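Local coordinates for protein methyltransferase (Thermus thermophilus, PDB 1WS6) that is probably an S-adenosylmethionine-dependent methyltransferase whose substrate has not been established, at residues P22-V25 with R26-K29; A94-V97 with E98-L101. All blocks are in the same frame, centred on the assembly; numbering follows the deposited sequence.

Contact 1: residues P22-V25 with R26-K29; sequences PSPV and RLRK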
ATOM      1  N   PRO A  22       8.521   1.249  11.195  1.00 74.46           N
ATOM      2  CA  PRO A  22       8.312   0.681   9.856  1.00 72.74           C
ATOM      3  C   PRO A  22       6.846   0.681   9.402  1.00 70.93           C
ATOM      4  O   PRO A  22       6.522   1.198   8.330  1.00 71.27           O
ATOM      5  CB  PRO A  22       8.879  -0.726   9.996  1.00 73.74           C
ATOM      6  CG  PRO A  22       8.519  -1.073  11.417  1.00 75.00           C
ATOM      7  CD  PRO A  22       8.880   0.195  12.162  1.00 74.49           C
ATOM      8  N   SER A  23       5.969   0.110  10.227  1.00 67.52           N
ATOM      9  CA  SER A  23       4.535   0.029   9.930  1.00 63.96           C
ATOM     10  C   SER A  23       3.842  -0.836  10.982  1.00 60.05           C
ATOM     11  O   SER A  23       3.995  -2.056  11.003  1.00 60.72           O
ATOM     12  CB  SER A  23       4.301  -0.576   8.539  1.00 64.75           C
ATOM     13  OG  SER A  23       2.919  -0.788   8.300  1.00 63.66           O
ATOM     14  N   PRO A  24       3.053  -0.204  11.856  1.00 55.75           N
ATOM     15  CA  PRO A  24       2.310  -0.852  12.940  1.00 52.15           C
ATOM     16  C   PRO A  24       1.652  -2.181  12.579  1.00 48.25           C
ATOM     17  O   PRO A  24       0.910  -2.279  11.603  1.00 47.34           O
ATOM     18  CB  PRO A  24       1.294   0.213  13.350  1.00 53.03           C
ATOM     19  CG  PRO A  24       1.137   1.041  12.102  1.00 54.44           C
ATOM     20  CD  PRO A  24       2.549   1.156  11.622  1.00 55.01           C
ATOM     21  N   VAL A  25       1.930  -3.198  13.388  1.00 44.28           N
ATOM     22  CA  VAL A  25       1.383  -4.525  13.176  1.00 39.93           C
ATOM     23  C   VAL A  25      -0.129  -4.616  13.343  1.00 37.56           C
ATOM     24  O   VAL A  25      -0.787  -5.266  12.534  1.00 36.84           O
ATOM     25  CB  VAL A  25       2.048  -5.561  14.107  1.00 39.75           C
ATOM     26  CG1 VAL A  25       1.299  -6.876  14.042  1.00 38.76           C
ATOM     27  CG2 VAL A  25       3.483  -5.782  13.677  1.00 40.33           C
ATOM     28  N   ARG A  26      -0.703  -3.989  14.369  1.00 34.62           N
ATOM     29  CA  ARG A  26      -2.150  -4.098  14.497  1.00 34.55           C
ATOM     30  C   ARG A  26      -2.862  -3.331  13.390  1.00 32.90           C
ATOM     31  O   ARG A  26      -4.008  -3.623  13.056  1.00 31.51           O
ATOM     32  CB  ARG A  26      -2.639  -3.675  15.887  1.00 36.33           C
ATOM     33  CG  ARG A  26      -2.074  -2.404  16.463  1.00 40.05           C
ATOM     34  CD  ARG A  26      -2.320  -2.380  17.992  1.00 40.95           C
ATOM     35  NE  ARG A  26      -3.734  -2.523  18.351  1.00 38.92           N
ATOM     36  CZ  ARG A  26      -4.632  -1.538  18.310  1.00 37.75           C
ATOM     37  NH1 ARG A  26      -4.276  -0.318  17.929  1.00 34.66           N
ATOM     38  NH2 ARG A  26      -5.894  -1.775  18.649  1.00 36.73           N
ATOM     39  N   LEU A  27      -2.153  -2.375  12.805  1.00 31.11           N
ATOM     40  CA  LEU A  27      -2.665  -1.580  11.698  1.00 29.69           C
ATOM     41  C   LEU A  27      -2.787  -2.522  10.490  1.00 28.57           C
ATOM     42  O   LEU A  27      -3.884  -2.760   9.983  1.00 26.70           O
ATOM     43  CB  LEU A  27      -1.673  -0.452  11.395  1.00 31.38           C
ATOM     44  CG  LEU A  27      -1.827   0.568  10.260  1.00 32.45           C
ATOM     45  CD1 LEU A  27      -1.912  -0.128   8.902  1.00 31.21           C
ATOM     46  CD2 LEU A  27      -3.038   1.413  10.513  1.00 32.60           C
ATOM     47  N   ARG A  28      -1.653  -3.059  10.041  1.00 25.92           N
ATOM     48  CA  ARG A  28      -1.642  -3.969   8.902  1.00 25.92           C
ATOM     49  C   ARG A  28      -2.611  -5.120   9.100  1.00 25.13           C
ATOM     50  O   ARG A  28      -3.392  -5.452   8.202  1.00 25.48           O
ATOM     51  CB  ARG A  28      -0.248  -4.549   8.671  1.00 27.30           C
ATOM     52  CG  ARG A  28       0.745  -3.595   8.057  1.00 29.78           C
ATOM     53  CD  ARG A  28       2.063  -4.301   7.795  1.00 33.73           C
ATOM     54  NE  ARG A  28       2.623  -4.906   9.004  1.00 35.73           N
ATOM     55  CZ  ARG A  28       3.266  -6.068   9.011  1.00 36.28           C
ATOM     56  NH1 ARG A  28       3.423  -6.738   7.875  1.00 38.19           N
ATOM     57  NH2 ARG A  28       3.737  -6.573  10.145  1.00 38.48           N
ATOM     58  N   LYS A  29      -2.549  -5.732  10.276  1.00 23.30           N
ATOM     59  CA  LYS A  29      -3.422  -6.849  10.588  1.00 22.63           C
ATOM     60  C   LYS A  29      -4.889  -6.454  10.493  1.00 21.54           C
ATOM     61  O   LYS A  29      -5.712  -7.240  10.022  1.00 20.06           O
ATOM     62  CB  LYS A  29      -3.136  -7.385  11.992  1.00 23.85           C
ATOM     63  CG  LYS A  29      -4.010  -8.558  12.374  1.00 23.58           C
ATOM     64  CD  LYS A  29      -3.652  -9.104  13.744  1.00 28.86           C
ATOM     65  CE  LYS A  29      -4.360 -10.447  14.011  1.00 29.84           C
ATOM     66  NZ  LYS A  29      -5.846 -10.330  14.013  1.00 29.03           N
TER
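Pro24 and Leu27 run alongside each other in the same direction, the proline's CG set against CB of Leu27 at 3.3 Å and close to its CG as well. Leu27 holds CG opposite its backbone N (chi1 177°), which keeps the branch alongside the pyrrolidine ring. Arg28 leaves the helix on another side and passes obliquely across Val25: CG2 of Val25 meets the guanidinium at its edge, in plane, 3.6 Å from NH2 of Arg28. Farther back on the same side chain, OG of Ser23 rests 3.6 Å from CG of Arg28, a contact with the aliphatic part of the arginine. Pro24 is the N-cap residue. Its O takes a nearly straight bond from N of Arg28 (3.1 Å, 174° at the hydrogen) and a weak one from N of Leu27; the next helical bond runs from N of Lys29 to O of Val25 at 2.9 Å. The polar end of Arg28 has its main partner in Arg3, whose backbone O receives NH1. This first turn of helix 25-38 is laid against the antiparallel end of the main sheet, with Leu27 on Tyr161 of strand 157-161 and on Leu166 of strand 164-170, and Pro24 on Asn164.

Contact 2: residues A94-V97 with E98-L101; sequences ALPV and EVFL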
ATOM      1  N   ALA A  94       9.901   0.826 -10.383  1.00 19.79           N
ATOM      2  CA  ALA A  94      10.869   1.731  -9.785  1.00 20.90           C
ATOM      3  C   ALA A  94      10.854   3.143 -10.338  1.00 22.77           C
ATOM      4  O   ALA A  94      11.654   3.493 -11.207  1.00 23.84           O
ATOM      5  CB  ALA A  94      12.273   1.148  -9.914  1.00 19.78           C
ATOM      6  N   LEU A  95       9.960   3.963  -9.810  1.00 23.32           N
ATOM      7  CA  LEU A  95       9.876   5.345 -10.242  1.00 23.16           C
ATOM      8  C   LEU A  95       8.982   6.132  -9.301  1.00 21.60           C
ATOM      9  O   LEU A  95       8.198   5.557  -8.543  1.00 19.50           O
ATOM     10  CB  LEU A  95       9.360   5.415 -11.680  1.00 23.75           C
ATOM     11  CG  LEU A  95       8.090   4.639 -11.997  1.00 24.43           C
ATOM     12  CD1 LEU A  95       6.900   5.423 -11.516  1.00 24.12           C
ATOM     13  CD2 LEU A  95       7.992   4.404 -13.492  1.00 27.82           C
ATOM     14  N   PRO A  96       9.115   7.464  -9.320  1.00 20.56           N
ATOM     15  CA  PRO A  96       8.329   8.358  -8.474  1.00 20.18           C
ATOM     16  C   PRO A  96       6.835   8.199  -8.717  1.00 20.76           C
ATOM     17  O   PRO A  96       6.390   7.991  -9.845  1.00 20.58           O
ATOM     18  CB  PRO A  96       8.860   9.742  -8.846  1.00 20.03           C
ATOM     19  CG  PRO A  96       9.332   9.574 -10.239  1.00 22.03           C
ATOM     20  CD  PRO A  96      10.006   8.227 -10.206  1.00 21.37           C
ATOM     21  N   VAL A  97       6.064   8.282  -7.641  1.00 20.35           N
ATOM     22  CA  VAL A  97       4.622   8.136  -7.730  1.00 21.30           C
ATOM     23  C   VAL A  97       4.004   9.185  -8.654  1.00 23.22           C
ATOM     24  O   VAL A  97       3.017   8.915  -9.340  1.00 22.76           O
ATOM     25  CB  VAL A  97       3.997   8.250  -6.333  1.00 20.92           C
ATOM     26  CG1 VAL A  97       2.485   8.140  -6.413  1.00 19.54           C
ATOM     27  CG2 VAL A  97       4.587   7.167  -5.437  1.00 21.82           C
ATOM     28  N   GLU A  98       4.600  10.377  -8.669  1.00 23.91           N
ATOM     29  CA  GLU A  98       4.112  11.481  -9.491  1.00 24.64           C
ATOM     30  C   GLU A  98       4.260  11.214 -10.994  1.00 23.05           C
ATOM     31  O   GLU A  98       3.655  11.902 -11.821  1.00 21.60           O
ATOM     32  CB  GLU A  98       4.844  12.768  -9.104  1.00 26.79           C
ATOM     33  CG  GLU A  98       6.372  12.650  -9.151  1.00 32.71           C
ATOM     34  CD  GLU A  98       7.079  13.983  -8.941  1.00 35.29           C
ATOM     35  OE1 GLU A  98       7.080  14.502  -7.801  1.00 36.34           O
ATOM     36  OE2 GLU A  98       7.629  14.515  -9.928  1.00 37.61           O
ATOM     37  N   VAL A  99       5.078  10.229 -11.350  1.00 20.65           N
ATOM     38  CA  VAL A  99       5.257   9.887 -12.753  1.00 19.04           C
ATOM     39  C   VAL A  99       4.367   8.690 -13.055  1.00 18.95           C
ATOM     40  O   VAL A  99       3.713   8.628 -14.094  1.00 20.41           O
ATOM     41  CB  VAL A  99       6.725   9.503 -13.089  1.00 19.03           C
ATOM     42  CG1 VAL A  99       6.807   9.001 -14.536  1.00 14.70           C
ATOM     43  CG2 VAL A  99       7.648  10.696 -12.889  1.00 13.41           C
ATOM     44  N   PHE A 100       4.328   7.749 -12.120  1.00 18.69           N
ATOM     45  CA  PHE A 100       3.529   6.537 -12.280  1.00 19.13           C
ATOM     46  C   PHE A 100       2.035   6.773 -12.482  1.00 19.82           C
ATOM     47  O   PHE A 100       1.438   6.227 -13.409  1.00 19.87           O
ATOM     48  CB  PHE A 100       3.704   5.605 -11.075  1.00 14.08           C
ATOM     49  CG  PHE A 100       2.781   4.423 -11.094  1.00 13.01           C
ATOM     50  CD1 PHE A 100       3.100   3.285 -11.824  1.00 14.61           C
ATOM     51  CD2 PHE A 100       1.578   4.456 -10.404  1.00 11.68           C
ATOM     52  CE1 PHE A 100       2.237   2.203 -11.864  1.00 14.60           C
ATOM     53  CE2 PHE A 100       0.708   3.383 -10.438  1.00 10.93           C
ATOM     54  CZ  PHE A 100       1.035   2.250 -11.169  1.00 14.80           C
ATOM     55  N   LEU A 101       1.426   7.558 -11.603  1.00 20.56           N
ATOM     56  CA  LEU A 101      -0.004   7.820 -11.697  1.00 23.30           C
ATOM     57  C   LEU A 101      -0.457   8.252 -13.092  1.00 25.34           C
ATOM     58  O   LEU A 101      -1.345   7.631 -13.679  1.00 26.67           O
ATOM     59  CB  LEU A 101      -0.424   8.866 -10.661  1.00 20.94           C
ATOM     60  CG  LEU A 101      -0.199   8.445  -9.205  1.00 22.73           C
ATOM     61  CD1 LEU A 101      -0.745   9.528  -8.275  1.00 17.62           C
ATOM     62  CD2 LEU A 101      -0.880   7.099  -8.937  1.00 18.69           C
TER
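Leu95 and Phe100 meet at about a right angle, CD1 of Leu95 coming within 3.2 Å of CB of Phe100. The leucine reaches it because CG stands between its backbone N and carbonyl carbon (chi1 51°), turning the branch toward the helix; the ring itself lies obliquely to that methyl and continues inward to Leu46 and Val69. Val97 also faces the sheet, on Pro48 and Val69, and its CG1 sits 3.9 Å from CG of Leu101 one turn on. An alanine at Leu101 removes CG and both methyls and would probably leave a gap between CG1 of Val97 and Leu136. This is the start of helix 97-106, following strand 91-93 at the edge of the parallel half of a Rossmann-like methyltransferase sheet. Pro96, the N-cap, packs CG obliquely on CG2 of Val99 at 3.3 Å. Its O accepts two bonds: N of Phe100 approaches in the carbonyl plane at 3.1 Å, whereas N of Val99, 3.0 Å away, stands well above that plane. N of Leu101 closes the turn on O of Val97 at 3.1 Å, nearly straight (178°). The aliphatic CG of Glu98 lies against CB of Pro96, with the carboxylate of Glu98 beyond it.

Overall arrangement
Both contacts are the opening turn of a helix with a proline at the N-cap, yet they lie on opposite sides of the chain's centre, about 24 Å apart between centres and about 15 Å at the nearest atoms. They share no helix, but both helices pack on the same seven-stranded sheet: contact 1 meets the antiparallel strands 157-161 and 164-170, contact 2 the parallel strands 44-48 and 65-69. Each is partly buried. The chemistry differs accordingly: in contact 1 Leu27 and a buried arginine, tied to the N-terminal part of the chain, face inward, while in contact 2 the three buried residues, Val97, Phe100 and Leu101, are all apolar.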